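Local atomic coordinates of probable chitinase (PDB entry 5JH8), a protein that probably binds chitin and belongs to glycosyl hydrolase family 18, whose members commonly hydrolyse the glycosidic bonds of this polymer. Residues A[256-261]-A[270-275]; A[30-35]-A[47-52]; A[91-96]-A[128-133]. All coordinates share one frame; numbering follows the deposited sequence. Where two conformers were deposited one is given.

Contact 1 of 3, residues A[256-261]-A[270-275]; sequences SLTFNY and TVWTEN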
# COMPACT_ATOMS: atom_id res chain seq x y z
N SER A 256 -8.18 15.77 5.90
CA SER A 256 -6.87 15.53 6.49
C SER A 256 -6.71 16.42 7.71
O SER A 256 -7.27 17.52 7.75
CB SER A 256 -5.77 15.78 5.45
OG SER A 256 -5.95 14.95 4.31
N LEU A 257 -5.93 15.96 8.67
CA LEU A 257 -5.68 16.67 9.91
C LEU A 257 -4.30 17.29 9.87
O LEU A 257 -3.33 16.62 9.49
CB LEU A 257 -5.80 15.71 11.08
CG LEU A 257 -5.81 16.37 12.45
CD1 LEU A 257 -7.15 17.03 12.72
CD2 LEU A 257 -5.47 15.34 13.53
N THR A 258 -4.19 18.56 10.27
CA THR A 258 -2.89 19.22 10.31
C THR A 258 -2.70 19.97 11.62
O THR A 258 -3.66 20.43 12.23
CB THR A 258 -2.68 20.13 9.09
OG1 THR A 258 -1.33 20.61 9.06
CG2 THR A 258 -3.62 21.30 9.08
N PHE A 259 -1.45 20.08 12.04
CA PHE A 259 -1.12 20.94 13.17
C PHE A 259 0.33 21.34 13.06
O PHE A 259 1.11 20.75 12.32
CB PHE A 259 -1.44 20.32 14.54
CG PHE A 259 -0.76 19.00 14.82
CD1 PHE A 259 -1.35 17.81 14.41
CD2 PHE A 259 0.41 18.93 15.56
CE1 PHE A 259 -0.77 16.61 14.69
CE2 PHE A 259 0.99 17.71 15.85
CZ PHE A 259 0.39 16.56 15.42
N ASN A 260 0.68 22.39 13.80
CA ASN A 260 2.03 22.87 13.88
C ASN A 260 2.47 22.91 15.33
O ASN A 260 1.65 22.91 16.25
CB ASN A 260 2.15 24.29 13.33
CG ASN A 260 1.79 24.38 11.88
OD1 ASN A 260 2.62 24.14 11.00
ND2 ASN A 260 0.54 24.73 11.62
N TYR A 261 3.78 22.99 15.51
CA TYR A 261 4.32 23.19 16.84
C TYR A 261 5.74 23.74 16.73
O TYR A 261 6.40 23.59 15.70
CB TYR A 261 4.27 21.90 17.65
CG TYR A 261 5.15 20.75 17.16
CD1 TYR A 261 6.46 20.64 17.57
CD2 TYR A 261 4.65 19.76 16.31
CE1 TYR A 261 7.26 19.59 17.17
CE2 TYR A 261 5.44 18.70 15.91
CZ TYR A 261 6.75 18.62 16.34
OH TYR A 261 7.55 17.58 15.96
N THR A 270 5.40 21.05 10.93
CA THR A 270 4.08 20.91 10.35
C THR A 270 3.80 19.42 10.23
O THR A 270 4.61 18.68 9.66
CB THR A 270 4.05 21.50 8.93
OG1 THR A 270 4.42 22.87 8.98
CG2 THR A 270 2.70 21.45 8.34
N VAL A 271 2.67 18.98 10.78
CA VAL A 271 2.23 17.60 10.68
C VAL A 271 0.99 17.54 9.81
O VAL A 271 0.09 18.37 9.96
CB VAL A 271 1.91 17.02 12.08
CG1 VAL A 271 1.31 15.61 11.98
CG2 VAL A 271 3.16 17.03 12.95
N TRP A 272 0.93 16.55 8.93
CA TRP A 272 -0.29 16.17 8.23
C TRP A 272 -0.53 14.69 8.49
O TRP A 272 0.38 13.87 8.30
CB TRP A 272 -0.19 16.41 6.73
CG TRP A 272 -0.33 17.85 6.35
CD1 TRP A 272 0.68 18.76 6.21
CD2 TRP A 272 -1.54 18.54 6.03
NE1 TRP A 272 0.17 19.97 5.82
CE2 TRP A 272 -1.19 19.87 5.71
CE3 TRP A 272 -2.88 18.18 5.99
CZ2 TRP A 272 -2.14 20.83 5.36
CZ3 TRP A 272 -3.81 19.11 5.65
CH2 TRP A 272 -3.45 20.43 5.33
N THR A 273 -1.75 14.35 8.93
CA THR A 273 -2.07 12.97 9.26
C THR A 273 -3.58 12.78 9.14
O THR A 273 -4.30 13.61 8.56
CB THR A 273 -1.48 12.57 10.62
OG1 THR A 273 -1.60 11.16 10.76
CG2 THR A 273 -2.17 13.31 11.75
N GLU A 274 -4.03 11.65 9.67
CA GLU A 274 -5.43 11.22 9.64
C GLU A 274 -6.04 11.33 11.03
O GLU A 274 -5.34 11.41 12.04
CB GLU A 274 -5.55 9.74 9.21
CG GLU A 274 -4.85 9.37 7.89
CD GLU A 274 -5.38 10.13 6.70
OE1 GLU A 274 -6.62 10.34 6.63
OE2 GLU A 274 -4.55 10.54 5.85
N ASN A 275 -7.38 11.34 11.06
CA ASN A 275 -8.10 11.08 12.30
C ASN A 275 -9.22 10.08 12.01
O ASN A 275 -9.30 9.52 10.93
CB ASN A 275 -8.59 12.38 12.97
CG ASN A 275 -9.70 13.07 12.20
OD1 ASN A 275 -10.14 12.61 11.16
ND2 ASN A 275 -10.13 14.22 12.71
O HOH W 1 -4.37 12.73 4.29
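Thr258 holds OG1 anti to its backbone N (chi1 -172°), within 2.8 Å of Val271 O, and Trp272, its non-hydrogen-bonded partner on the same face of the hairpin, has CG anti to its carbonyl carbon (chi1 -76°). The two side chains lie side by side and point the same way. Thr258 CB sits over the six-membered ring of Trp272, 3.5 Å from its centroid and 5° off the normal, a CH-pi contact, while Thr258 OG1 covers the same face and Ser256 CB meets the rim. Strands 256-261 and 270-273 run antiparallel, with Leu257-Thr273 and Phe259-Val271 as hydrogen-bonded pairs. Val271 O accepts twice, from Thr258 OG1 and from Phe259 N at 3.1 Å, the donors arriving from opposite faces of its plane. On the other side of the hairpin Val271 spreads over one face of the Phe259 ring, its CB 3.8 Å from the ring centroid, and Phe259 continues the packing onto Leu240 and Ile241 of helix 237-244. At the far end a water donates to Ser256 OG and Glu274 OE2; Ser256 OG also bonds Thr254 O, and Glu274 OE1 has Ser278 and Lys282 as partners. In sequence the hairpin falls between the seventh and eighth barrel strands, 212-222 and 293-297, consistent with the alpha/beta insertion found in many family 18 chitinases. Because the Thr258 hydroxyl gives its proton to Val271 O, its oxygen rather than its hydrogen lies against the indole, so CH-pi and van der Waals contact, not an OH-pi bond, join the pair.

Contact 2 of 3, residues A[30-35]-A[47-52]; sequences VDFYNI and PAPNDA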
# COMPACT_ATOMS: atom_id res chain seq x y z
N VAL A 30 1.77 -10.25 3.09
CA VAL A 30 2.91 -10.63 3.93
C VAL A 30 4.15 -10.10 3.23
O VAL A 30 4.67 -10.71 2.29
CB VAL A 30 2.95 -12.14 4.16
CG1 VAL A 30 4.12 -12.50 5.01
CG2 VAL A 30 1.65 -12.61 4.83
N ASP A 31 4.58 -8.91 3.67
CA ASP A 31 5.61 -8.09 3.01
C ASP A 31 6.99 -8.43 3.58
O ASP A 31 7.59 -7.66 4.33
CB ASP A 31 5.26 -6.61 3.21
CG ASP A 31 6.31 -5.68 2.68
OD1 ASP A 31 6.66 -5.81 1.49
OD2 ASP A 31 6.77 -4.79 3.44
N PHE A 32 7.47 -9.62 3.21
CA PHE A 32 8.71 -10.16 3.76
C PHE A 32 9.67 -10.69 2.71
O PHE A 32 10.64 -11.36 3.07
CB PHE A 32 8.41 -11.23 4.83
CG PHE A 32 8.16 -10.66 6.19
CD1 PHE A 32 6.99 -9.98 6.49
CD2 PHE A 32 9.11 -10.79 7.17
CE1 PHE A 32 6.79 -9.43 7.74
CE2 PHE A 32 8.93 -10.23 8.41
CZ PHE A 32 7.76 -9.56 8.70
N TYR A 33 9.45 -10.39 1.43
CA TYR A 33 10.12 -11.10 0.37
C TYR A 33 10.58 -10.15 -0.73
O TYR A 33 9.88 -9.19 -1.08
CB TYR A 33 9.19 -12.16 -0.24
CG TYR A 33 8.51 -13.00 0.82
CD1 TYR A 33 9.21 -13.99 1.49
CD2 TYR A 33 7.19 -12.76 1.21
CE1 TYR A 33 8.60 -14.74 2.48
CE2 TYR A 33 6.59 -13.50 2.19
CZ TYR A 33 7.29 -14.49 2.83
OH TYR A 33 6.66 -15.24 3.80
N ASN A 34 11.75 -10.47 -1.30
CA ASN A 34 12.27 -9.79 -2.47
C ASN A 34 12.36 -10.78 -3.63
O ASN A 34 12.21 -12.00 -3.45
CB ASN A 34 13.65 -9.19 -2.18
CG ASN A 34 13.60 -8.10 -1.11
OD1 ASN A 34 12.59 -7.43 -0.93
ND2 ASN A 34 14.72 -7.91 -0.42
N ILE A 35 12.60 -10.25 -4.83
CA ILE A 35 12.89 -11.07 -6.00
C ILE A 35 14.18 -10.56 -6.61
O ILE A 35 14.46 -9.35 -6.60
CB ILE A 35 11.72 -11.08 -7.01
CG1 ILE A 35 11.89 -12.16 -8.07
CG2 ILE A 35 11.47 -9.71 -7.61
CD1 ILE A 35 10.63 -12.46 -8.85
N PRO A 47 13.45 -11.89 9.59
CA PRO A 47 13.16 -13.30 9.84
C PRO A 47 11.88 -13.75 9.14
O PRO A 47 10.90 -13.01 9.05
CB PRO A 47 13.00 -13.37 11.36
CG PRO A 47 13.80 -12.25 11.86
CD PRO A 47 13.61 -11.15 10.85
N ALA A 48 11.89 -14.99 8.66
CA ALA A 48 10.76 -15.52 7.93
C ALA A 48 9.50 -15.47 8.80
O ALA A 48 9.55 -15.90 9.97
CB ALA A 48 11.03 -16.96 7.52
N PRO A 49 8.37 -14.99 8.28
CA PRO A 49 7.16 -14.79 9.08
C PRO A 49 6.30 -16.05 9.17
O PRO A 49 5.09 -16.04 8.93
CB PRO A 49 6.48 -13.64 8.33
CG PRO A 49 6.80 -13.95 6.91
CD PRO A 49 8.23 -14.43 6.92
N ASN A 50 6.93 -17.18 9.51
CA ASN A 50 6.21 -18.44 9.44
C ASN A 50 5.13 -18.54 10.51
O ASN A 50 4.09 -19.17 10.29
CB ASN A 50 7.20 -19.60 9.49
CG ASN A 50 8.16 -19.56 8.28
OD1 ASN A 50 7.75 -19.19 7.17
ND2 ASN A 50 9.43 -19.89 8.51
N ASP A 51 5.34 -17.86 11.64
CA ASP A 51 4.35 -17.76 12.69
C ASP A 51 3.11 -17.00 12.23
O ASP A 51 1.97 -17.40 12.52
CB ASP A 51 4.99 -17.08 13.92
CG ASP A 51 5.76 -15.75 13.59
OD1 ASP A 51 5.84 -15.31 12.44
OD2 ASP A 51 6.29 -15.15 14.55
N ALA A 52 3.31 -15.89 11.53
CA ALA A 52 2.20 -15.10 11.01
C ALA A 52 1.40 -15.90 9.99
O ALA A 52 0.15 -15.87 9.99
CB ALA A 52 2.73 -13.80 10.40
O HOH W 2 8.06 -17.36 4.76
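Phe32 and Pro49 meet where strand 30-35, its backbone bent by an inverse gamma turn centred on Asp31, passes the loop that enters helix 50-58 through a second such turn centred on Pro49. In the TIM barrel of this family the segments belong to the second beta-alpha unit: the strand is part of the barrel wall, and Pro49 occupies the N-cap position of the helix that follows. The proline is the centre of the packing. Its CB stands over the middle of one face of the Phe32 ring, 3.9 Å from the centroid and 6° off the normal, in a CH-pi contact, and the two side chains slide past each other in opposite directions. Pro49 CG packs against Val30 CG1 at 3.6 Å, and the same carbon meets Tyr33 OH at 3.4 Å. Tyr33 and the proline approach tip to tip. With its CG anti to the carbonyl carbon (chi1 -48°), Tyr33 has its ring against Phe32 CB, which lies over the centre of one face; thus Pro49 covers a face of Phe32, and Phe32 CB a face of Tyr33. Pro47 O approaches Phe32 CD2 obliquely at 3.4 Å. Beyond the contact Phe32 meets Tyr8 of strand 3-8, which also touches Pro49, and Tyr33 packs edge-to-face with Phe99. The polar end of Tyr33 is tied to the helix start through a water in the plane of the phenol ring: this water lies 2.7 Å from Tyr33 OH and donates to Asn50 OD1 at 3.0 Å.

Contact 3 of 3, residues A[91-96]-A[128-133]; sequences QAVANL and QVLGRA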
# COMPACT_ATOMS: atom_id res chain seq x y z
N GLN A 91 11.34 -17.67 -15.50
CA GLN A 91 11.76 -18.10 -14.17
C GLN A 91 10.94 -17.41 -13.10
O GLN A 91 10.46 -18.06 -12.16
CB GLN A 91 13.25 -17.79 -14.00
CG GLN A 91 14.16 -18.58 -14.91
CD GLN A 91 14.43 -17.91 -16.24
OE1 GLN A 91 13.76 -16.96 -16.64
NE2 GLN A 91 15.43 -18.40 -16.94
N ALA A 92 10.78 -16.10 -13.21
CA ALA A 92 10.06 -15.35 -12.18
C ALA A 92 8.63 -15.82 -12.05
O ALA A 92 8.13 -15.96 -10.94
CB ALA A 92 10.10 -13.86 -12.49
N VAL A 93 7.94 -16.03 -13.17
CA VAL A 93 6.53 -16.43 -13.12
C VAL A 93 6.41 -17.79 -12.45
O VAL A 93 5.65 -17.97 -11.50
CB VAL A 93 5.91 -16.43 -14.52
CG1 VAL A 93 4.57 -17.11 -14.51
CG2 VAL A 93 5.77 -15.01 -15.04
N ALA A 94 7.20 -18.77 -12.92
CA ALA A 94 7.11 -20.10 -12.33
C ALA A 94 7.47 -20.07 -10.86
O ALA A 94 6.86 -20.77 -10.04
CB ALA A 94 8.02 -21.08 -13.07
N ASN A 95 8.51 -19.30 -10.51
CA ASN A 95 8.97 -19.26 -9.13
C ASN A 95 7.96 -18.58 -8.22
O ASN A 95 7.84 -18.96 -7.06
CB ASN A 95 10.34 -18.59 -9.05
CG ASN A 95 11.45 -19.46 -9.62
OD1 ASN A 95 11.26 -20.67 -9.77
ND2 ASN A 95 12.60 -18.86 -9.92
N LEU A 96 7.27 -17.55 -8.71
CA LEU A 96 6.26 -16.91 -7.89
C LEU A 96 5.10 -17.85 -7.63
O LEU A 96 4.54 -17.88 -6.52
CB LEU A 96 5.79 -15.61 -8.55
CG LEU A 96 6.80 -14.47 -8.40
CD1 LEU A 96 6.53 -13.34 -9.41
CD2 LEU A 96 6.85 -13.93 -6.98
N GLN A 128 0.44 -9.89 -17.09
CA GLN A 128 -0.48 -10.74 -17.85
C GLN A 128 -0.11 -12.22 -17.72
O GLN A 128 -0.97 -13.08 -17.46
CB GLN A 128 -0.46 -10.33 -19.32
CG GLN A 128 -1.14 -9.00 -19.59
CD GLN A 128 -0.83 -8.45 -20.98
OE1 GLN A 128 0.06 -8.93 -21.69
NE2 GLN A 128 -1.55 -7.40 -21.37
N VAL A 129 1.16 -12.53 -17.95
CA VAL A 129 1.61 -13.91 -17.90
C VAL A 129 1.49 -14.46 -16.49
O VAL A 129 1.04 -15.59 -16.28
CB VAL A 129 3.05 -14.01 -18.45
CG1 VAL A 129 3.63 -15.41 -18.27
CG2 VAL A 129 3.10 -13.58 -19.90
N LEU A 130 1.88 -13.66 -15.50
CA LEU A 130 1.83 -14.08 -14.11
C LEU A 130 0.39 -14.32 -13.68
O LEU A 130 0.09 -15.32 -13.01
CB LEU A 130 2.50 -13.03 -13.23
CG LEU A 130 2.47 -13.32 -11.73
CD1 LEU A 130 3.19 -14.60 -11.39
CD2 LEU A 130 3.01 -12.13 -10.95
N GLY A 131 -0.52 -13.42 -14.05
CA GLY A 131 -1.92 -13.62 -13.69
C GLY A 131 -2.48 -14.91 -14.25
O GLY A 131 -3.16 -15.67 -13.55
N ARG A 132 -2.19 -15.20 -15.52
CA ARG A 132 -2.68 -16.44 -16.10
C ARG A 132 -2.09 -17.65 -15.38
O ARG A 132 -2.79 -18.63 -15.13
CB ARG A 132 -2.37 -16.48 -17.59
CG ARG A 132 -3.28 -15.61 -18.46
CD ARG A 132 -3.10 -15.89 -19.94
NE ARG A 132 -1.81 -15.42 -20.45
CZ ARG A 132 -1.57 -14.19 -20.90
NH1 ARG A 132 -2.53 -13.27 -20.91
NH2 ARG A 132 -0.37 -13.88 -21.34
N ALA A 133 -0.80 -17.59 -15.03
CA ALA A 133 -0.15 -18.72 -14.37
C ALA A 133 -0.72 -18.95 -12.98
O ALA A 133 -0.95 -20.10 -12.58
CB ALA A 133 1.36 -18.52 -14.33
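Val93 meets Val129, Leu130 and Ala133 with aliphatic groups alone, and no flat group mediates the contact; the guanidinium of Arg132, with Gln128 O 3.6 Å above the centre of one face, takes no part in it. Helices 91-96 and 128-133 run in roughly the same direction, their axes 9.5 Å apart at closest approach and inclined at 31°. Val93 points toward the second helix and divides its two methyls between neighbours. CG1, anti to the backbone N (chi1 168°), comes to 3.5 Å from Ala133 CB. CG2 meets Val129 CG1 at 3.9 Å, the two valines crossing at about a right angle. Val93 thus packs as a knob among Phe126, Val129, Leu130 and Ala133 of helix 120-135, the i, i+3, i+4, i+7 pattern of a hole, with Val93 CG1 4.1 Å from Leu130 CA. One turn later Leu96 CB lies 4.0 Å from Leu130 CD1, and Leu96 CD1 fits against both methyls of Leu130; these side chains too cross at about a right angle. Helix 89-96 follows barrel strand 63-68 and helix 120-135 follows strand 107-111, so the contact joins successive parts of the helical layer outside the barrel, where Leu130 also touches Leu141 just before strand 142-146.

Overall arrangement
Along the chain the order is contact 2, contact 3, contact 1, all within the family 18 region. Contacts 2 and 3 are neighbours, their centres 19 Å apart, and they touch: Ile35 CD1, at the end of barrel strand 27-35, lies 3.9 Å from Ala92 CB of helix 89-96. Contact 1 stands 32 Å from contact 2 and 42 Å from contact 3, centre to centre, across the chain's centre from the latter. Its hairpin borders strand 212-222. The side chain of Phe32 is about 10 Å from the ligand histidine, that of Glu274 about 11 Å from the ligand N,N-dimethylated selenomethionine. Contacts 2 and 3 thus build the barrel and its helical layer, contact 1 the insertion beside it; none supplies a pocket residue.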